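PDB 5L9G: periplasmic binding protein from Agrobacterium tumefaciens str. B6, which binds the opine mannopine in the periplasm and probably delivers it to an ABC transporter for import into the cell. Local coordinates for residues S274-P283 with A291-Y301. Residues are numbered along the deposited sequence; the frame is centred on the assembly and turned at random.
With EDO (1,2-ethanediol), chain H.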
ATOM      1  N   SER A 274      17.254  -4.468  -4.336  1.00 46.82           N
ATOM      2  CA  SER A 274      16.356  -4.366  -5.497  1.00 45.92           C
ATOM      3  C   SER A 274      16.596  -5.492  -6.514  1.00 51.88           C
ATOM      4  O   SER A 274      15.802  -5.657  -7.450  1.00 51.58           O
ATOM      5  CB  SER A 274      16.519  -3.010  -6.181  1.00 48.78           C
ATOM      6  OG  SER A 274      16.136  -1.936  -5.341  1.00 51.13           O
ATOM      7  N   LYS A 275      17.692  -6.253  -6.340  1.00 49.92           N
ATOM      8  CA  LYS A 275      18.086  -7.351  -7.233  1.00 51.60           C
ATOM      9  C   LYS A 275      17.075  -8.493  -7.286  1.00 53.96           C
ATOM     10  O   LYS A 275      16.427  -8.778  -6.284  1.00 52.70           O
ATOM     11  CB  LYS A 275      19.483  -7.872  -6.896  1.00 55.77           C
ATOM     12  CG  LYS A 275      20.604  -6.926  -7.335  1.00 57.81           C
ATOM     13  CD  LYS A 275      21.967  -7.469  -6.924  1.00 62.86           C
ATOM     14  CE  LYS A 275      23.093  -6.693  -7.558  1.00 77.29           C
ATOM     15  NZ  LYS A 275      24.422  -7.170  -7.079  1.00 80.75           N
ATOM     16  N   ALA A 276      16.949  -9.143  -8.462  1.00 50.98           N
ATOM     17  CA  ALA A 276      16.031 -10.261  -8.734  1.00 49.60           C
ATOM     18  C   ALA A 276      16.199 -11.440  -7.747  1.00 54.70           C
ATOM     19  O   ALA A 276      15.199 -12.044  -7.337  1.00 52.61           O
ATOM     20  CB  ALA A 276      16.242 -10.746 -10.162  1.00 51.96           C
ATOM     21  N   GLU A 277      17.470 -11.744  -7.367  1.00 53.15           N
ATOM     22  CA  GLU A 277      17.859 -12.814  -6.441  1.00 52.51           C
ATOM     23  C   GLU A 277      17.231 -12.669  -5.041  1.00 54.89           C
ATOM     24  O   GLU A 277      17.105 -13.675  -4.335  1.00 54.96           O
ATOM     25  CB  GLU A 277      19.395 -12.954  -6.360  1.00 55.94           C
ATOM     26  CG  GLU A 277      20.112 -11.790  -5.699  1.00 59.51           C
ATOM     27  CD  GLU A 277      21.595 -11.717  -5.980  1.00 78.43           C
ATOM     28  OE1 GLU A 277      22.401 -12.230  -5.170  1.00 71.66           O
ATOM     29  OE2 GLU A 277      21.950 -11.114  -7.016  1.00 75.97           O
ATOM     30  N   TYR A 278      16.878 -11.430  -4.636  1.00 49.57           N
ATOM     31  CA  TYR A 278      16.225 -11.149  -3.347  1.00 46.67           C
ATOM     32  C   TYR A 278      14.728 -11.025  -3.545  1.00 47.51           C
ATOM     33  O   TYR A 278      13.960 -11.588  -2.764  1.00 44.78           O
ATOM     34  CB  TYR A 278      16.785  -9.871  -2.699  1.00 47.35           C
ATOM     35  CG  TYR A 278      18.287  -9.902  -2.542  1.00 49.02           C
ATOM     36  CD1 TYR A 278      18.894 -10.736  -1.604  1.00 51.61           C
ATOM     37  CD2 TYR A 278      19.108  -9.139  -3.363  1.00 50.04           C
ATOM     38  CE1 TYR A 278      20.284 -10.804  -1.488  1.00 52.91           C
ATOM     39  CE2 TYR A 278      20.496  -9.177  -3.235  1.00 52.81           C
ATOM     40  CZ  TYR A 278      21.080 -10.017  -2.302  1.00 58.43           C
ATOM     41  OH  TYR A 278      22.446 -10.077  -2.185  1.00 58.12           O
ATOM     42  N   GLN A 279      14.317 -10.280  -4.598  1.00 44.33           N
ATOM     43  CA  GLN A 279      12.919 -10.042  -4.973  1.00 42.39           C
ATOM     44  C   GLN A 279      12.121 -11.345  -5.142  1.00 44.35           C
ATOM     45  O   GLN A 279      10.948 -11.391  -4.763  1.00 42.66           O
ATOM     46  CB  GLN A 279      12.872  -9.194  -6.252  1.00 44.21           C
ATOM     47  CG  GLN A 279      13.056  -7.699  -5.993  1.00 44.42           C
ATOM     48  CD  GLN A 279      11.713  -7.028  -5.808  1.00 51.19           C
ATOM     49  OE1 GLN A 279      10.841  -7.090  -6.681  1.00 43.65           O
ATOM     50  NE2 GLN A 279      11.483  -6.425  -4.641  1.00 43.06           N
ATOM     51  N   LYS A 280      12.764 -12.412  -5.664  1.00 42.62           N
ATOM     52  CA  LYS A 280      12.129 -13.722  -5.865  1.00 41.51           C
ATOM     53  C   LYS A 280      11.549 -14.321  -4.563  1.00 43.88           C
ATOM     54  O   LYS A 280      10.553 -15.042  -4.625  1.00 44.12           O
ATOM     55  CB  LYS A 280      13.104 -14.720  -6.539  1.00 45.04           C
ATOM     56  CG  LYS A 280      14.212 -15.267  -5.619  1.00 52.42           C
ATOM     57  CD  LYS A 280      15.168 -16.248  -6.298  1.00 57.74           C
ATOM     58  CE  LYS A 280      15.731 -17.252  -5.309  1.00 62.45           C
ATOM     59  NZ  LYS A 280      16.535 -16.617  -4.233  1.00 63.37           N
ATOM     60  N   ASP A 281      12.172 -14.012  -3.401  1.00 40.15           N
ATOM     61  CA  ASP A 281      11.772 -14.533  -2.085  1.00 39.24           C
ATOM     62  C   ASP A 281      10.735 -13.697  -1.352  1.00 41.70           C
ATOM     63  O   ASP A 281      10.184 -14.156  -0.343  1.00 38.71           O
ATOM     64  CB  ASP A 281      13.001 -14.729  -1.186  1.00 41.81           C
ATOM     65  CG  ASP A 281      13.951 -15.767  -1.726  1.00 50.42           C
ATOM     66  OD1 ASP A 281      13.485 -16.877  -2.064  1.00 50.04           O
ATOM     67  OD2 ASP A 281      15.160 -15.473  -1.809  1.00 53.18           O
ATOM     68  N   LEU A 282      10.469 -12.472  -1.833  1.00 39.06           N
ATOM     69  CA  LEU A 282       9.505 -11.577  -1.190  1.00 37.53           C
ATOM     70  C   LEU A 282       8.121 -12.222  -0.911  1.00 42.26           C
ATOM     71  O   LEU A 282       7.613 -12.031   0.207  1.00 41.08           O
ATOM     72  CB  LEU A 282       9.366 -10.270  -1.995  1.00 37.86           C
ATOM     73  CG  LEU A 282       8.748  -9.083  -1.272  1.00 41.43           C
ATOM     74  CD1 LEU A 282       9.446  -8.793   0.074  1.00 40.78           C
ATOM     75  CD2 LEU A 282       8.735  -7.844  -2.195  1.00 41.78           C
ATOM     76  N   PRO A 283       7.521 -13.033  -1.828  1.00 39.34           N
ATOM     77  CA  PRO A 283       6.206 -13.620  -1.516  1.00 38.56           C
ATOM     78  C   PRO A 283       6.243 -15.031  -0.915  1.00 43.51           C
ATOM     79  O   PRO A 283       5.207 -15.703  -0.930  1.00 42.76           O
ATOM     80  CB  PRO A 283       5.498 -13.636  -2.885  1.00 40.39           C
ATOM     81  CG  PRO A 283       6.589 -13.494  -3.918  1.00 46.17           C
ATOM     82  CD  PRO A 283       7.912 -13.357  -3.218  1.00 42.48           C
ATOM     83  N   ALA A 291       8.276  -6.521  -7.706  1.00 42.76           N
ATOM     84  CA  ALA A 291       8.212  -5.532  -8.801  1.00 44.15           C
ATOM     85  C   ALA A 291       9.266  -5.830  -9.877  1.00 48.87           C
ATOM     86  O   ALA A 291       9.069  -5.480 -11.040  1.00 49.38           O
ATOM     87  CB  ALA A 291       8.396  -4.118  -8.264  1.00 45.22           C
ATOM     88  N   ASN A 292      10.376  -6.478  -9.493  1.00 46.69           N
ATOM     89  CA  ASN A 292      11.436  -6.826 -10.444  1.00 48.48           C
ATOM     90  C   ASN A 292      10.980  -8.021 -11.303  1.00 53.32           C
ATOM     91  O   ASN A 292      10.855  -9.136 -10.796  1.00 50.65           O
ATOM     92  CB  ASN A 292      12.748  -7.132  -9.709  1.00 51.11           C
ATOM     93  CG  ASN A 292      13.953  -7.243 -10.611  1.00 61.36           C
ATOM     94  OD1 ASN A 292      13.861  -7.622 -11.781  1.00 53.79           O
ATOM     95  ND2 ASN A 292      15.117  -6.943 -10.076  1.00 51.98           N
ATOM     96  N   MET A 293      10.718  -7.764 -12.601  1.00 53.33           N
ATOM     97  CA  MET A 293      10.256  -8.739 -13.600  1.00 55.64           C
ATOM     98  C   MET A 293      11.148  -9.984 -13.675  1.00 57.33           C
ATOM     99  O   MET A 293      10.652 -11.081 -13.934  1.00 56.11           O
ATOM    100  CB  MET A 293      10.178  -8.082 -14.997  1.00 61.10           C
ATOM    101  CG  MET A 293       9.073  -7.056 -15.133  1.00 66.74           C
ATOM    102  SD  MET A 293       9.185  -5.994 -16.613  1.00 76.22           S
ATOM    103  CE  MET A 293       7.611  -5.125 -16.452  1.00 71.68           C
ATOM    104  N   LYS A 294      12.465  -9.809 -13.461  1.00 53.90           N
ATOM    105  CA  LYS A 294      13.435 -10.900 -13.475  1.00 54.58           C
ATOM    106  C   LYS A 294      13.211 -11.913 -12.330  1.00 58.44           C
ATOM    107  O   LYS A 294      13.574 -13.076 -12.494  1.00 59.51           O
ATOM    108  CB  LYS A 294      14.873 -10.368 -13.470  1.00 58.57           C
ATOM    109  CG  LYS A 294      15.268  -9.598 -14.729  1.00 68.76           C
ATOM    110  CD  LYS A 294      16.613  -8.878 -14.557  1.00 81.26           C
ATOM    111  CE  LYS A 294      17.810  -9.729 -14.917  1.00 99.63           C
ATOM    112  NZ  LYS A 294      19.086  -8.985 -14.739  1.00111.61           N
ATOM    113  N   ALA A 295      12.596 -11.498 -11.201  1.00 53.94           N
ATOM    114  CA  ALA A 295      12.307 -12.392 -10.068  1.00 53.74           C
ATOM    115  C   ALA A 295      11.359 -13.552 -10.452  1.00 59.40           C
ATOM    116  O   ALA A 295      11.518 -14.661  -9.937  1.00 60.63           O
ATOM    117  CB  ALA A 295      11.726 -11.607  -8.900  1.00 52.64           C
ATOM    118  N   TYR A 296      10.412 -13.302 -11.371  1.00 55.59           N
ATOM    119  CA  TYR A 296       9.447 -14.292 -11.861  1.00 56.34           C
ATOM    120  C   TYR A 296      10.122 -15.442 -12.607  1.00 67.12           C
ATOM    121  O   TYR A 296       9.729 -16.596 -12.421  1.00 68.07           O
ATOM    122  CB  TYR A 296       8.369 -13.620 -12.725  1.00 56.05           C
ATOM    123  CG  TYR A 296       7.462 -12.720 -11.919  1.00 54.11           C
ATOM    124  CD1 TYR A 296       7.785 -11.381 -11.704  1.00 55.40           C
ATOM    125  CD2 TYR A 296       6.308 -13.217 -11.318  1.00 53.00           C
ATOM    126  CE1 TYR A 296       6.982 -10.561 -10.916  1.00 53.96           C
ATOM    127  CE2 TYR A 296       5.493 -12.404 -10.535  1.00 51.57           C
ATOM    128  CZ  TYR A 296       5.837 -11.079 -10.332  1.00 55.93           C
ATOM    129  OH  TYR A 296       5.036 -10.278  -9.560  1.00 54.86           O
ATOM    130  N   ASP A 297      11.164 -15.128 -13.412  1.00 67.70           N
ATOM    131  CA  ASP A 297      11.955 -16.096 -14.177  1.00 71.39           C
ATOM    132  C   ASP A 297      12.738 -17.009 -13.227  1.00 76.46           C
ATOM    133  O   ASP A 297      12.873 -18.200 -13.504  1.00 77.60           O
ATOM    134  CB  ASP A 297      12.935 -15.377 -15.139  1.00 75.95           C
ATOM    135  CG  ASP A 297      12.385 -14.213 -15.967  1.00 92.67           C
ATOM    136  OD1 ASP A 297      11.145 -14.006 -15.967  1.00 93.13           O
ATOM    137  OD2 ASP A 297      13.197 -13.507 -16.616  1.00100.39           O
ATOM    138  N   LEU A 298      13.226 -16.451 -12.093  1.00 72.69           N
ATOM    139  CA  LEU A 298      14.004 -17.191 -11.088  1.00 73.12           C
ATOM    140  C   LEU A 298      13.164 -18.072 -10.164  1.00 76.67           C
ATOM    141  O   LEU A 298      13.575 -19.196  -9.862  1.00 77.11           O
ATOM    142  CB  LEU A 298      14.871 -16.247 -10.229  1.00 72.53           C
ATOM    143  CG  LEU A 298      15.977 -15.436 -10.914  1.00 78.51           C
ATOM    144  CD1 LEU A 298      16.568 -14.435  -9.945  1.00 77.65           C
ATOM    145  CD2 LEU A 298      17.100 -16.334 -11.453  1.00 83.28           C
ATOM    146  N   ALA A 299      12.016 -17.553  -9.684  1.00 72.04           N
ATOM    147  CA  ALA A 299      11.160 -18.253  -8.720  1.00 70.79           C
ATOM    148  C   ALA A 299      10.169 -19.259  -9.317  1.00 76.33           C
ATOM    149  O   ALA A 299       9.822 -20.229  -8.635  1.00 76.26           O
ATOM    150  CB  ALA A 299      10.425 -17.248  -7.858  1.00 69.00           C
ATOM    151  N   LYS A 300       9.692 -19.013 -10.560  1.00 74.31           N
ATOM    152  CA  LYS A 300       8.728 -19.847 -11.304  1.00 74.79           C
ATOM    153  C   LYS A 300       7.477 -20.199 -10.458  1.00 77.43           C
ATOM    154  O   LYS A 300       7.149 -21.377 -10.307  1.00 78.92           O
ATOM    155  CB  LYS A 300       9.410 -21.105 -11.901  1.00 79.80           C
ATOM    156  CG  LYS A 300      10.578 -20.803 -12.843  1.00 95.61           C
ATOM    157  CD  LYS A 300      11.198 -22.072 -13.421  1.00107.25           C
ATOM    158  CE  LYS A 300      12.405 -21.781 -14.284  1.00116.55           C
ATOM    159  NZ  LYS A 300      13.635 -21.540 -13.486  1.00122.81           N
ATOM    160  N   TYR A 301       6.803 -19.164  -9.892  1.00 69.97           N
ATOM    161  CA  TYR A 301       5.617 -19.297  -9.033  1.00 67.24           C
ATOM    162  C   TYR A 301       4.511 -20.167  -9.643  1.00 73.94           C
ATOM    163  O   TYR A 301       4.220 -20.050 -10.838  1.00 74.76           O
ATOM    164  CB  TYR A 301       5.033 -17.921  -8.654  1.00 64.32           C
ATOM    165  CG  TYR A 301       6.032 -16.939  -8.078  1.00 62.25           C
ATOM    166  CD1 TYR A 301       6.536 -17.100  -6.790  1.00 62.40           C
ATOM    167  CD2 TYR A 301       6.428 -15.816  -8.799  1.00 62.52           C
ATOM    168  CE1 TYR A 301       7.445 -16.189  -6.250  1.00 60.05           C
ATOM    169  CE2 TYR A 301       7.330 -14.895  -8.269  1.00 62.33           C
ATOM    170  CZ  TYR A 301       7.834 -15.084  -6.993  1.00 62.03           C
ATOM    171  OH  TYR A 301       8.730 -14.181  -6.479  1.00 54.35           O
TER
HETATM  172  C1  EDO H 406      17.791  -5.872 -10.847  1.00 48.87           C
HETATM  173  O1  EDO H 406      17.974  -4.693 -10.046  1.00 47.98           O
HETATM  174  C2  EDO H 406      18.832  -6.958 -10.543  1.00 46.97           C
HETATM  175  O2  EDO H 406      18.433  -8.190 -11.093  1.00 45.64           O
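The side-chain amide of Gln279 is received by the backbone of 291-292. OE1 of Gln279 takes a nearly straight bond from Asn292 N (2.9 Å, 174° at the hydrogen) and a weak, bent one from Ala291 N. A bend at chi2 (-92°) turns the Gln279 amide back onto this backbone, while its NE2 donates to Asn118 O in strand 115-128, so that both ends of the amide are bonded and its rotation is fixed. Asn292 CB packs on Gln279 CG, and Asn292 CG stands anti to the backbone N (chi1 -169°), from where ND2 reaches Ser274 O at 3.0 Å, lying in the plane of that carbonyl. OD1 of Asn292 accepts from Lys294 N, a capping bond at the turn that leads into the helix. A 1,2-ethanediol, probably from the crystallisation liquor, lies beside ND2 and accepts from Ala276 N. This is local packing in the periplasmic binding protein fold, between two short helical segments that flank strand 289-290 in sequence. In the middle, the small Ala295 lets the backbones close in: its CB lies 3.5 Å from Lys280 N and also meets Gln279 CB. Leu298 extends the apolar patch, CD1 touching Ala276 CB at 3.7 Å and CB resting against Lys280 CD, whose chain it crosses at about a right angle. Lys280 NZ reaches Glu277 O and, in a salt bridge, Asp281 OD2. Tyr301 closes the far end: its OH donates to Lys280 O (2.7 Å), Pro283 CG sits 3.7 Å from its CE1, and Ala299 CB covers one ring face near the rim.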